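Protein-tyrosine-phosphatase PTP1 (Arabidopsis thaliana, PDB 6KRW) removes phosphate from phosphotyrosine in proteins, notably the MAP kinase MPK6, and together with MKP1 represses salicylic acid and camalexin synthesis in plant defence. Local coordinates at residues S57-K62 / S84-Y89; N63-V68 / H236-I241; F106-G111 / K276-M281. All coordinates share one frame; numbering follows the deposited sequence.

Contact 1: S57-K62 / S84-Y89; sequences SVNVEK and SSAKGY
N59 lays its side-chain amide against the root of the Y89 side chain, and here the contact is tightly packed. ND2 of N59 lies 3.3 Å from CB of Y89, with amide and phenol planes 29° apart. The same ND2 bonds to O of A86 at 3.2 Å, near the amide plane, and also to O of V53, while OD1 of N59 receives NZ of K62 at 2.8 Å, nearly along the C=O axis. Asparagine suits this buried place because one short group both donates and accepts. The extended chain of K62 passes the edge of the Y89 ring, CD of K62 being 4.1 Å from CD2 of Y89, and sets NZ beside the small methyl of A86. From there NZ also donates to a water that bonds to O of Y89. The exposed side is looser: CG1 of V58 comes only within 4.0 Å of OG of S85, a hydroxyl that is bonded to D83. The loop after helix 52-55 thus meets the turn between strands 75-77 and 89-90, and Y89 also packs on V53 and A54 of that helix.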
ATOM      1  N   SER A  57      21.312  15.533  -2.819  1.00 44.35           N
ATOM      2  CA  SER A  57      21.561  16.264  -1.549  1.00 44.89           C
ATOM      3  C   SER A  57      20.334  17.109  -1.177  1.00 46.95           C
ATOM      4  O   SER A  57      20.014  17.195   0.022  1.00 46.77           O
ATOM      5  CB  SER A  57      22.804  17.102  -1.649  1.00 55.36           C
ATOM      6  OG  SER A  57      22.589  18.171  -2.557  1.00 58.07           O
ATOM      7  N   VAL A  58      19.620  17.660  -2.161  1.00 44.33           N
ATOM      8  CA  VAL A  58      18.407  18.479  -1.874  1.00 41.71           C
ATOM      9  C   VAL A  58      17.251  17.609  -1.333  1.00 35.68           C
ATOM     10  O   VAL A  58      16.343  18.174  -0.728  1.00 37.82           O
ATOM     11  CB  VAL A  58      17.972  19.261  -3.117  1.00 55.96           C
ATOM     12  CG1 VAL A  58      16.963  20.323  -2.732  1.00 71.40           C
ATOM     13  CG2 VAL A  58      19.172  19.894  -3.824  1.00 54.59           C
ATOM     14  N   ASN A  59      17.251  16.301  -1.578  1.00 38.08           N
ATOM     15  CA  ASN A  59      16.089  15.428  -1.250  1.00 30.14           C
ATOM     16  C   ASN A  59      16.387  14.468  -0.093  1.00 28.51           C
ATOM     17  O   ASN A  59      15.434  13.857   0.394  1.00 29.36           O
ATOM     18  CB  ASN A  59      15.636  14.647  -2.475  1.00 26.52           C
ATOM     19  CG  ASN A  59      14.984  15.554  -3.486  1.00 27.38           C
ATOM     20  OD1 ASN A  59      14.309  16.510  -3.130  1.00 28.68           O
ATOM     21  ND2 ASN A  59      15.222  15.278  -4.768  1.00 24.71           N
ATOM     22  N   VAL A  60      17.631  14.348   0.357  1.00 35.99           N
ATOM     23  CA  VAL A  60      17.964  13.253   1.321  1.00 43.05           C
ATOM     24  C   VAL A  60      17.130  13.390   2.602  1.00 37.57           C
ATOM     25  O   VAL A  60      16.697  12.356   3.114  1.00 39.87           O
ATOM     26  CB  VAL A  60      19.471  13.186   1.616  1.00 51.10           C
ATOM     27  CG1 VAL A  60      20.213  12.516   0.474  1.00 58.45           C
ATOM     28  CG2 VAL A  60      20.065  14.548   1.917  1.00 50.72           C
ATOM     29  N   GLU A  61      16.889  14.610   3.073  1.00 35.09           N
ATOM     30  CA  GLU A  61      16.118  14.821   4.329  1.00 40.69           C
ATOM     31  C   GLU A  61      14.632  14.518   4.121  1.00 35.24           C
ATOM     32  O   GLU A  61      13.899  14.526   5.065  1.00 37.44           O
ATOM     33  CB  GLU A  61      16.247  16.266   4.806  1.00 50.09           C
ATOM     34  CG  GLU A  61      17.490  16.540   5.615  1.00 68.14           C
ATOM     35  CD  GLU A  61      17.513  17.935   6.212  1.00 99.01           C
ATOM     36  OE1 GLU A  61      18.612  18.488   6.359  1.00128.76           O
ATOM     37  OE2 GLU A  61      16.423  18.467   6.520  1.00 99.52           O
ATOM     38  N   LYS A  62      14.194  14.219   2.908  1.00 29.38           N
ATOM     39  CA  LYS A  62      12.767  13.909   2.636  1.00 26.20           C
ATOM     40  C   LYS A  62      12.544  12.396   2.695  1.00 24.98           C
ATOM     41  O   LYS A  62      11.412  11.954   2.453  1.00 26.30           O
ATOM     42  CB  LYS A  62      12.365  14.462   1.268  1.00 26.82           C
ATOM     43  CG  LYS A  62      12.445  15.975   1.152  1.00 30.05           C
ATOM     44  CD  LYS A  62      12.302  16.462  -0.274  1.00 29.03           C
ATOM     45  CE  LYS A  62      12.504  17.953  -0.400  1.00 27.46           C
ATOM     46  NZ  LYS A  62      12.604  18.368  -1.816  1.00 28.54           N
ATOM     47  N   SER A  84      12.213  23.554  -8.366  1.00 42.45           N
ATOM     48  CA  SER A  84      12.593  22.766  -9.564  1.00 46.61           C
ATOM     49  C   SER A  84      13.850  21.921  -9.295  1.00 36.88           C
ATOM     50  O   SER A  84      13.971  20.837  -9.907  1.00 35.11           O
ATOM     51  CB  SER A  84      12.751  23.650 -10.789  1.00 53.10           C
ATOM     52  OG  SER A  84      13.975  24.354 -10.753  1.00 80.29           O
ATOM     53  N   SER A  85      14.743  22.361  -8.407  1.00 34.94           N
ATOM     54  CA  SER A  85      15.972  21.592  -8.079  1.00 39.87           C
ATOM     55  C   SER A  85      15.601  20.246  -7.428  1.00 36.97           C
ATOM     56  O   SER A  85      16.386  19.298  -7.542  1.00 36.19           O
ATOM     57  CB  SER A  85      16.903  22.393  -7.205  1.00 46.33           C
ATOM     58  OG  SER A  85      16.304  22.633  -5.942  1.00 53.58           O
ATOM     59  N   ALA A  86      14.424  20.148  -6.806  1.00 36.38           N
ATOM     60  CA  ALA A  86      13.965  18.897  -6.156  1.00 30.26           C
ATOM     61  C   ALA A  86      13.402  17.892  -7.176  1.00 26.72           C
ATOM     62  O   ALA A  86      13.207  16.723  -6.819  1.00 25.29           O
ATOM     63  CB  ALA A  86      12.932  19.209  -5.126  1.00 37.68           C
ATOM     64  N   LYS A  87      13.131  18.331  -8.402  1.00 25.08           N
ATOM     65  CA  LYS A  87      12.554  17.464  -9.460  1.00 22.58           C
ATOM     66  C   LYS A  87      11.256  16.809  -8.954  1.00 21.32           C
ATOM     67  O   LYS A  87      11.003  15.645  -9.273  1.00 19.96           O
ATOM     68  CB  LYS A  87      13.582  16.439  -9.947  1.00 23.41           C
ATOM     69  CG  LYS A  87      14.878  17.036 -10.499  1.00 25.56           C
ATOM     70  CD  LYS A  87      15.821  15.999 -11.064  1.00 32.88           C
ATOM     71  CE  LYS A  87      17.049  16.603 -11.713  1.00 49.36           C
ATOM     72  NZ  LYS A  87      18.062  16.990 -10.710  1.00 67.78           N
ATOM     73  N   GLY A  88      10.471  17.554  -8.163  1.00 21.57           N
ATOM     74  CA  GLY A  88       9.143  17.053  -7.791  1.00 21.46           C
ATOM     75  C   GLY A  88       9.183  15.897  -6.807  1.00 20.18           C
ATOM     76  O   GLY A  88       8.221  15.119  -6.777  1.00 22.19           O
ATOM     77  N   TYR A  89      10.250  15.779  -6.036  1.00 20.75           N
ATOM     78  CA  TYR A  89      10.532  14.520  -5.318  1.00 21.19           C
ATOM     79  C   TYR A  89       9.587  14.312  -4.117  1.00 20.99           C
ATOM     80  O   TYR A  89       9.435  15.172  -3.249  1.00 22.92           O
ATOM     81  CB  TYR A  89      11.979  14.484  -4.827  1.00 19.89           C
ATOM     82  CG  TYR A  89      12.252  13.215  -4.087  1.00 20.37           C
ATOM     83  CD1 TYR A  89      12.343  12.012  -4.755  1.00 18.88           C
ATOM     84  CD2 TYR A  89      12.303  13.187  -2.694  1.00 21.84           C
ATOM     85  CE1 TYR A  89      12.527  10.819  -4.084  1.00 19.18           C
ATOM     86  CE2 TYR A  89      12.482  12.001  -2.005  1.00 20.72           C
ATOM     87  CZ  TYR A  89      12.576  10.806  -2.693  1.00 18.60           C
ATOM     88  OH  TYR A  89      12.743   9.615  -2.071  1.00 20.58           O
TER
HETATM   89  O   HOH W   1      10.256  17.799  -3.191  1.00 30.98           O

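Contact 2: N63-V68 / H236-I241; sequences NRYSDV and HCSAGI
Y65 carries its ring anti to the carbonyl carbon (chi1 -59°), and S238 holds OG anti to its backbone N (chi1 -169°); together these torsions bring OH of Y65 to 2.9 Å from OG of S238. The serine oxygen lies near the ring plane, beyond the phenol edge. OG of S238 is also hydrogen-bonded to O of K146. Serine fits this buried position because its short hydroxyl can bond to O of K146 while lying beside the phenol. Alongside, the small methyl of A239 lets the ring come close, meeting it obliquely with CB 3.6 Å from CD2 of Y65. R64, bent at chi3, rests CD 3.5 Å from OG of S238 and bonds through NE to O of G111; its CG lies over one face of the Y65 ring, toward the rim. Further along, V68 meets I241 tip to tip, CG1 of V68 being 3.8 Å from CG2 of I241, while the same CG1 touches O of A239 at 3.4 Å. Branched side chains make this a compact apolar patch.

H236-I241 opens the HCxxGxxR signature of protein tyrosine phosphatases, in which C237 becomes the phosphocysteine intermediate. The citrate accepts bonds from the backbone N of S238, A239 and I241, much as a phosphate would probably be cradled. N63-Y65 matches the KNRY loop, which in relatives recognises phosphotyrosine, consistent with an aromatic residue here. G240 has positive phi, and I241 after it occupies the N-cap position of helix 242-259. The signature loop leaves strand 233-236 and enters that helix, and N63-V68, from the loop between helix 52-55 and strand 75-77, lies against it.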
ATOM      1  N   ASN A  63      13.574  11.647   3.070  1.00 25.80           N
ATOM      2  CA  ASN A  63      13.515  10.179   3.215  1.00 24.98           C
ATOM      3  C   ASN A  63      13.581   9.817   4.695  1.00 26.61           C
ATOM      4  O   ASN A  63      14.538  10.202   5.360  1.00 30.33           O
ATOM      5  CB  ASN A  63      14.664   9.516   2.462  1.00 23.96           C
ATOM      6  CG  ASN A  63      14.623   9.859   0.985  1.00 23.89           C
ATOM      7  OD1 ASN A  63      13.552   9.862   0.414  1.00 22.53           O
ATOM      8  ND2 ASN A  63      15.768  10.208   0.390  1.00 27.99           N
ATOM      9  N   ARG A  64      12.605   9.047   5.143  1.00 25.65           N
ATOM     10  CA  ARG A  64      12.582   8.560   6.547  1.00 27.37           C
ATOM     11  C   ARG A  64      13.774   7.629   6.786  1.00 26.84           C
ATOM     12  O   ARG A  64      14.400   7.701   7.867  1.00 31.66           O
ATOM     13  CB  ARG A  64      11.251   7.856   6.801  1.00 29.38           C
ATOM     14  CG  ARG A  64      11.105   7.387   8.233  1.00 27.04           C
ATOM     15  CD  ARG A  64       9.705   6.940   8.541  1.00 28.98           C
ATOM     16  NE  ARG A  64       8.772   8.052   8.591  1.00 29.45           N
ATOM     17  CZ  ARG A  64       8.610   8.871   9.646  1.00 30.12           C
ATOM     18  NH1 ARG A  64       9.312   8.725  10.768  1.00 31.90           N
ATOM     19  NH2 ARG A  64       7.694   9.823   9.587  1.00 31.33           N
ATOM     20  N   TYR A  65      14.085   6.793   5.790  1.00 27.46           N
ATOM     21  CA  TYR A  65      15.181   5.821   5.904  1.00 25.77           C
ATOM     22  C   TYR A  65      16.079   5.992   4.694  1.00 27.04           C
ATOM     23  O   TYR A  65      15.571   6.151   3.563  1.00 29.48           O
ATOM     24  CB  TYR A  65      14.650   4.391   5.955  1.00 29.99           C
ATOM     25  CG  TYR A  65      13.712   4.134   7.099  1.00 33.10           C
ATOM     26  CD1 TYR A  65      14.200   3.962   8.381  1.00 39.83           C
ATOM     27  CD2 TYR A  65      12.343   4.147   6.911  1.00 30.04           C
ATOM     28  CE1 TYR A  65      13.337   3.755   9.439  1.00 36.79           C
ATOM     29  CE2 TYR A  65      11.465   3.920   7.965  1.00 30.85           C
ATOM     30  CZ  TYR A  65      11.967   3.738   9.239  1.00 34.19           C
ATOM     31  OH  TYR A  65      11.107   3.538  10.295  1.00 39.88           O
ATOM     32  N   SER A  66      17.387   5.938   4.895  1.00 33.72           N
ATOM     33  CA  SER A  66      18.338   6.295   3.815  1.00 36.38           C
ATOM     34  C   SER A  66      18.357   5.241   2.698  1.00 29.91           C
ATOM     35  O   SER A  66      18.738   5.607   1.563  1.00 31.49           O
ATOM     36  CB  SER A  66      19.701   6.525   4.393  1.00 39.55           C
ATOM     37  OG  SER A  66      20.216   5.333   4.950  1.00 46.30           O
ATOM     38  N   ASP A  67      17.980   3.996   2.969  1.00 27.56           N
ATOM     39  CA  ASP A  67      18.086   2.884   1.992  1.00 31.00           C
ATOM     40  C   ASP A  67      16.694   2.474   1.497  1.00 23.68           C
ATOM     41  O   ASP A  67      16.581   1.420   0.834  1.00 24.90           O
ATOM     42  CB  ASP A  67      18.835   1.717   2.635  1.00 36.94           C
ATOM     43  CG  ASP A  67      18.196   1.200   3.920  1.00 43.54           C
ATOM     44  OD1 ASP A  67      17.307   1.880   4.463  1.00 37.02           O
ATOM     45  OD2 ASP A  67      18.608   0.127   4.377  1.00 52.13           O
ATOM     46  N   VAL A  68      15.652   3.250   1.795  1.00 23.59           N
ATOM     47  CA  VAL A  68      14.303   2.942   1.253  1.00 20.60           C
ATOM     48  C   VAL A  68      13.824   4.169   0.496  1.00 20.20           C
ATOM     49  O   VAL A  68      13.391   5.162   1.092  1.00 21.79           O
ATOM     50  CB  VAL A  68      13.285   2.524   2.326  1.00 21.86           C
ATOM     51  CG1 VAL A  68      11.954   2.189   1.656  1.00 20.76           C
ATOM     52  CG2 VAL A  68      13.803   1.348   3.138  1.00 22.85           C
ATOM     53  N   HIS A 236       0.703   2.865   2.925  1.00 19.54           N
ATOM     54  CA  HIS A 236       1.948   3.250   3.605  1.00 20.68           C
ATOM     55  C   HIS A 236       2.022   2.590   4.975  1.00 19.97           C
ATOM     56  O   HIS A 236       0.971   2.306   5.588  1.00 23.46           O
ATOM     57  CB  HIS A 236       2.106   4.761   3.695  1.00 20.90           C
ATOM     58  CG  HIS A 236       1.335   5.432   4.795  1.00 21.48           C
ATOM     59  ND1 HIS A 236       1.885   5.565   6.040  1.00 24.04           N
ATOM     60  CD2 HIS A 236       0.178   6.099   4.775  1.00 22.56           C
ATOM     61  CE1 HIS A 236       1.011   6.232   6.823  1.00 26.42           C
ATOM     62  NE2 HIS A 236      -0.069   6.560   6.067  1.00 25.51           N
ATOM     63  N   CYS A 237       3.224   2.386   5.446  1.00 19.35           N
ATOM     64  CA  CYS A 237       3.489   1.992   6.846  1.00 23.36           C
ATOM     65  C   CYS A 237       4.543   2.978   7.328  1.00 24.06           C
ATOM     66  O   CYS A 237       4.287   4.178   7.266  1.00 25.65           O
ATOM     67  CB  CYS A 237       3.876   0.512   6.947  1.00 22.40           C
ATOM     68  SG  CYS A 237       5.130  -0.043   5.761  0.98 23.07           S
ATOM     69  N   SER A 238       5.672   2.498   7.794  1.00 24.02           N
ATOM     70  CA  SER A 238       6.744   3.431   8.164  1.00 26.20           C
ATOM     71  C   SER A 238       7.685   3.629   6.960  1.00 24.95           C
ATOM     72  O   SER A 238       7.828   4.761   6.528  1.00 24.14           O
ATOM     73  CB  SER A 238       7.462   2.979   9.380  1.00 27.62           C
ATOM     74  OG  SER A 238       8.288   4.020   9.832  1.00 31.84           O
ATOM     75  N   ALA A 239       8.316   2.568   6.457  1.00 23.59           N
ATOM     76  CA  ALA A 239       9.191   2.679   5.259  1.00 21.98           C
ATOM     77  C   ALA A 239       8.380   2.535   3.976  1.00 21.34           C
ATOM     78  O   ALA A 239       8.897   2.972   2.911  1.00 21.88           O
ATOM     79  CB  ALA A 239      10.278   1.652   5.325  1.00 25.07           C
ATOM     80  N   GLY A 240       7.204   1.952   4.038  1.00 19.14           N
ATOM     81  CA  GLY A 240       6.355   1.700   2.871  1.00 18.55           C
ATOM     82  C   GLY A 240       6.819   0.516   2.036  1.00 18.49           C
ATOM     83  O   GLY A 240       6.611   0.577   0.802  1.00 19.06           O
ATOM     84  N   ILE A 241       7.404  -0.501   2.630  1.00 18.87           N
ATOM     85  CA  ILE A 241       7.811  -1.713   1.876  1.00 17.62           C
ATOM     86  C   ILE A 241       7.404  -3.033   2.535  1.00 18.75           C
ATOM     87  O   ILE A 241       6.952  -3.903   1.822  1.00 19.10           O
ATOM     88  CB  ILE A 241       9.319  -1.675   1.535  1.00 19.48           C
ATOM     89  CG1 ILE A 241      10.226  -1.592   2.759  1.00 20.68           C
ATOM     90  CG2 ILE A 241       9.614  -0.568   0.521  1.00 18.93           C
ATOM     91  CD1 ILE A 241      11.692  -1.769   2.452  1.00 22.32           C
TER

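Contact 3: F106-G111 / K276-M281; sequences FIATQG and KQRIGM
The guanidinium of R278 turns one face to the backbone of strand 106-109. O of A108 sits 3.5 Å from the guanidinium plane, nearer its rim than its middle, and CA of T109 lies on the same face, slightly higher. No hydrogen bond crosses this contact: the nearest polar pair, NH1 of R278 and O of A108, is 3.7 Å apart, so the carbonyl approaches over the flat group instead of meeting its N-H bonds. Those bonds are spent elsewhere, NE on O of G240, NH1 on OG of S93, and NH2 on both O of A239 and OD1 of N91. Four partners around one buried guanidinium fix its rotation, and the carbonyl dipole over its face would probably help to balance the positive charge.

The chain of R278 leaves the backbone with CG anti to N (chi1 -171°) and runs extended as far as NE, which carries the charged group across to A108. On the way CD of R278 packs 3.7 Å from CB of A108. Alanine suits this point of the strand because its small methyl lets the arginine chain lie close. M281 adds a looser touch from the same segment, its SD 4.4 Å from CB of A108; a flexible thioether can reach this spot. Residues R278-M281 form a type II turn, with G280 at positive phi in its third position, and O of G280 bonds to NE2 of Q283.

Strand 106-109 lies in the central mixed sheet between strands 92-95 and 233-236. By gripping backbone oxygens of A239 and G240, R278 probably helps to position the signature loop of the tyrosine phosphatase fold as a second-shell residue, and the turn that follows it leads toward Q283, which by similarity binds substrate.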
ATOM      1  N   PHE A 106      -1.402   1.045  -7.029  1.00 17.30           N
ATOM      2  CA  PHE A 106      -1.055   1.603  -5.710  1.00 17.34           C
ATOM      3  C   PHE A 106       0.033   2.641  -5.822  1.00 16.90           C
ATOM      4  O   PHE A 106       0.897   2.589  -6.710  1.00 18.60           O
ATOM      5  CB  PHE A 106      -0.602   0.529  -4.729  1.00 17.47           C
ATOM      6  CG  PHE A 106      -1.434  -0.716  -4.749  1.00 17.04           C
ATOM      7  CD1 PHE A 106      -1.123  -1.777  -5.575  1.00 19.81           C
ATOM      8  CD2 PHE A 106      -2.535  -0.848  -3.908  1.00 19.92           C
ATOM      9  CE1 PHE A 106      -1.880  -2.928  -5.604  1.00 20.15           C
ATOM     10  CE2 PHE A 106      -3.284  -2.012  -3.910  1.00 21.05           C
ATOM     11  CZ  PHE A 106      -2.968  -3.057  -4.753  1.00 19.88           C
ATOM     12  N   ILE A 107       0.051   3.555  -4.886  1.00 16.10           N
ATOM     13  CA  ILE A 107       1.226   4.360  -4.525  1.00 15.93           C
ATOM     14  C   ILE A 107       1.766   3.858  -3.205  1.00 17.11           C
ATOM     15  O   ILE A 107       1.077   4.032  -2.165  1.00 18.60           O
ATOM     16  CB  ILE A 107       0.958   5.858  -4.549  1.00 17.19           C
ATOM     17  CG1 ILE A 107       0.658   6.328  -5.973  1.00 18.31           C
ATOM     18  CG2 ILE A 107       2.122   6.613  -3.956  1.00 18.35           C
ATOM     19  CD1 ILE A 107       0.198   7.765  -6.042  1.00 21.78           C
ATOM     20  N   ALA A 108       2.905   3.198  -3.228  1.00 16.39           N
ATOM     21  CA  ALA A 108       3.590   2.734  -2.007  1.00 16.54           C
ATOM     22  C   ALA A 108       4.480   3.854  -1.538  1.00 17.83           C
ATOM     23  O   ALA A 108       5.322   4.328  -2.321  1.00 17.65           O
ATOM     24  CB  ALA A 108       4.347   1.463  -2.254  1.00 16.28           C
ATOM     25  N   THR A 109       4.281   4.327  -0.306  1.00 18.21           N
ATOM     26  CA  THR A 109       5.022   5.508   0.157  1.00 19.13           C
ATOM     27  C   THR A 109       5.391   5.341   1.634  1.00 18.62           C
ATOM     28  O   THR A 109       4.843   4.458   2.295  1.00 20.50           O
ATOM     29  CB  THR A 109       4.211   6.773  -0.148  1.00 19.53           C
ATOM     30  OG1 THR A 109       4.992   7.917   0.147  1.00 21.27           O
ATOM     31  CG2 THR A 109       2.921   6.833   0.642  1.00 19.71           C
ATOM     32  N   GLN A 110       6.329   6.124   2.113  1.00 20.68           N
ATOM     33  CA  GLN A 110       6.746   6.105   3.530  1.00 21.01           C
ATOM     34  C   GLN A 110       5.708   6.850   4.369  1.00 22.44           C
ATOM     35  O   GLN A 110       4.903   7.594   3.831  1.00 23.60           O
ATOM     36  CB  GLN A 110       8.108   6.774   3.680  1.00 22.16           C
ATOM     37  CG  GLN A 110       8.050   8.260   3.422  1.00 22.45           C
ATOM     38  CD  GLN A 110       9.397   8.931   3.438  1.00 23.92           C
ATOM     39  OE1 GLN A 110      10.439   8.275   3.493  1.00 23.80           O
ATOM     40  NE2 GLN A 110       9.359  10.253   3.463  1.00 24.21           N
ATOM     41  N   GLY A 111       5.716   6.553   5.657  1.00 22.38           N
ATOM     42  CA  GLY A 111       4.880   7.327   6.602  1.00 27.16           C
ATOM     43  C   GLY A 111       5.435   8.753   6.542  1.00 29.41           C
ATOM     44  O   GLY A 111       6.643   8.960   6.694  1.00 27.41           O
ATOM     45  N   LYS A 276      10.830  -4.984  -8.275  1.00 16.55           N
ATOM     46  CA  LYS A 276      11.337  -4.207  -9.432  1.00 17.00           C
ATOM     47  C   LYS A 276      10.706  -2.822  -9.438  1.00 16.92           C
ATOM     48  O   LYS A 276      11.201  -1.916 -10.124  1.00 17.74           O
ATOM     49  CB  LYS A 276      11.062  -4.971 -10.724  1.00 21.34           C
ATOM     50  CG  LYS A 276      11.894  -6.230 -10.907  1.00 30.79           C
ATOM     51  CD  LYS A 276      12.057  -6.667 -12.338  1.00 57.32           C
ATOM     52  CE  LYS A 276      10.777  -6.673 -13.154  1.00 69.72           C
ATOM     53  NZ  LYS A 276      10.862  -7.644 -14.280  1.00 76.38           N
ATOM     54  N   GLN A 277       9.646  -2.623  -8.613  1.00 15.03           N
ATOM     55  CA  GLN A 277       8.938  -1.328  -8.541  1.00 14.29           C
ATOM     56  C   GLN A 277       9.198  -0.567  -7.230  1.00 14.25           C
ATOM     57  O   GLN A 277       9.025   0.646  -7.241  1.00 15.64           O
ATOM     58  CB  GLN A 277       7.437  -1.538  -8.786  1.00 15.11           C
ATOM     59  CG  GLN A 277       7.186  -2.118 -10.191  1.00 15.54           C
ATOM     60  CD  GLN A 277       5.737  -2.356 -10.539  1.00 17.50           C
ATOM     61  OE1 GLN A 277       4.838  -1.957  -9.821  1.00 23.44           O
ATOM     62  NE2 GLN A 277       5.459  -2.914 -11.700  1.00 22.09           N
ATOM     63  N   ARG A 278       9.636  -1.254  -6.190  1.00 14.67           N
ATOM     64  CA  ARG A 278      10.050  -0.551  -4.951  1.00 14.86           C
ATOM     65  C   ARG A 278      10.929  -1.535  -4.183  1.00 14.75           C
ATOM     66  O   ARG A 278      10.496  -2.670  -3.919  1.00 16.21           O
ATOM     67  CB  ARG A 278       8.861  -0.052  -4.107  1.00 15.11           C
ATOM     68  CG  ARG A 278       9.293   0.849  -2.966  1.00 16.54           C
ATOM     69  CD  ARG A 278       8.021   1.442  -2.329  1.00 15.80           C
ATOM     70  NE  ARG A 278       8.234   2.206  -1.094  1.00 16.54           N
ATOM     71  CZ  ARG A 278       8.674   3.445  -1.005  1.00 17.20           C
ATOM     72  NH1 ARG A 278       8.985   4.143  -2.094  1.00 17.54           N
ATOM     73  NH2 ARG A 278       8.807   4.033   0.179  1.00 18.55           N
ATOM     74  N   ILE A 279      12.130  -1.104  -3.848  1.00 15.75           N
ATOM     75  CA  ILE A 279      13.120  -2.011  -3.228  1.00 17.55           C
ATOM     76  C   ILE A 279      12.539  -2.636  -1.957  1.00 17.02           C
ATOM     77  O   ILE A 279      11.964  -1.894  -1.108  1.00 18.78           O
ATOM     78  CB  ILE A 279      14.453  -1.292  -2.970  1.00 18.28           C
ATOM     79  CG1 ILE A 279      15.524  -2.302  -2.556  1.00 20.23           C
ATOM     80  CG2 ILE A 279      14.285  -0.137  -1.997  1.00 20.18           C
ATOM     81  CD1 ILE A 279      16.925  -1.776  -2.555  1.00 20.99           C
ATOM     82  N   GLY A 280      12.672  -3.944  -1.842  1.00 17.47           N
ATOM     83  CA  GLY A 280      12.435  -4.630  -0.553  1.00 18.89           C
ATOM     84  C   GLY A 280      10.970  -4.875  -0.232  1.00 17.30           C
ATOM     85  O   GLY A 280      10.665  -5.234   0.928  1.00 20.31           O
ATOM     86  N   MET A 281      10.056  -4.735  -1.168  1.00 16.86           N
ATOM     87  CA  MET A 281       8.626  -5.019  -0.885  1.00 16.77           C
ATOM     88  C   MET A 281       8.495  -6.442  -0.340  1.00 18.19           C
ATOM     89  O   MET A 281       9.010  -7.356  -0.910  1.00 18.27           O
ATOM     90  CB  MET A 281       7.784  -4.836  -2.153  1.00 17.38           C
ATOM     91  CG  MET A 281       7.734  -3.403  -2.608  1.00 16.72           C
ATOM     92  SD  MET A 281       6.430  -2.433  -1.810  0.96 17.84           S
ATOM     93  CE  MET A 281       5.054  -2.900  -2.839  1.00 18.88           C
TER

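Contact 2 holds the catalytic C237 and part of the substrate loop; the other two lie at different distances from it. Contact 3 is close, its centre 8 Å from that of contact 2, and the two are joined by a probable hydrogen bond, N of G111 to O of S238, 2.9 Å. Contact 1 is farther out, about 16 Å between centres, with the Y89 side chain about 11 Å from that of I241. A probable hydrogen bond of 2.6 Å between OH of Y89 and OD1 of N63 ties it to contact 2. Q110 connects all three through two more probable hydrogen bonds, NE2 to O of K62 at 2.9 Å and OE1 to N of R64 at 2.8 Å.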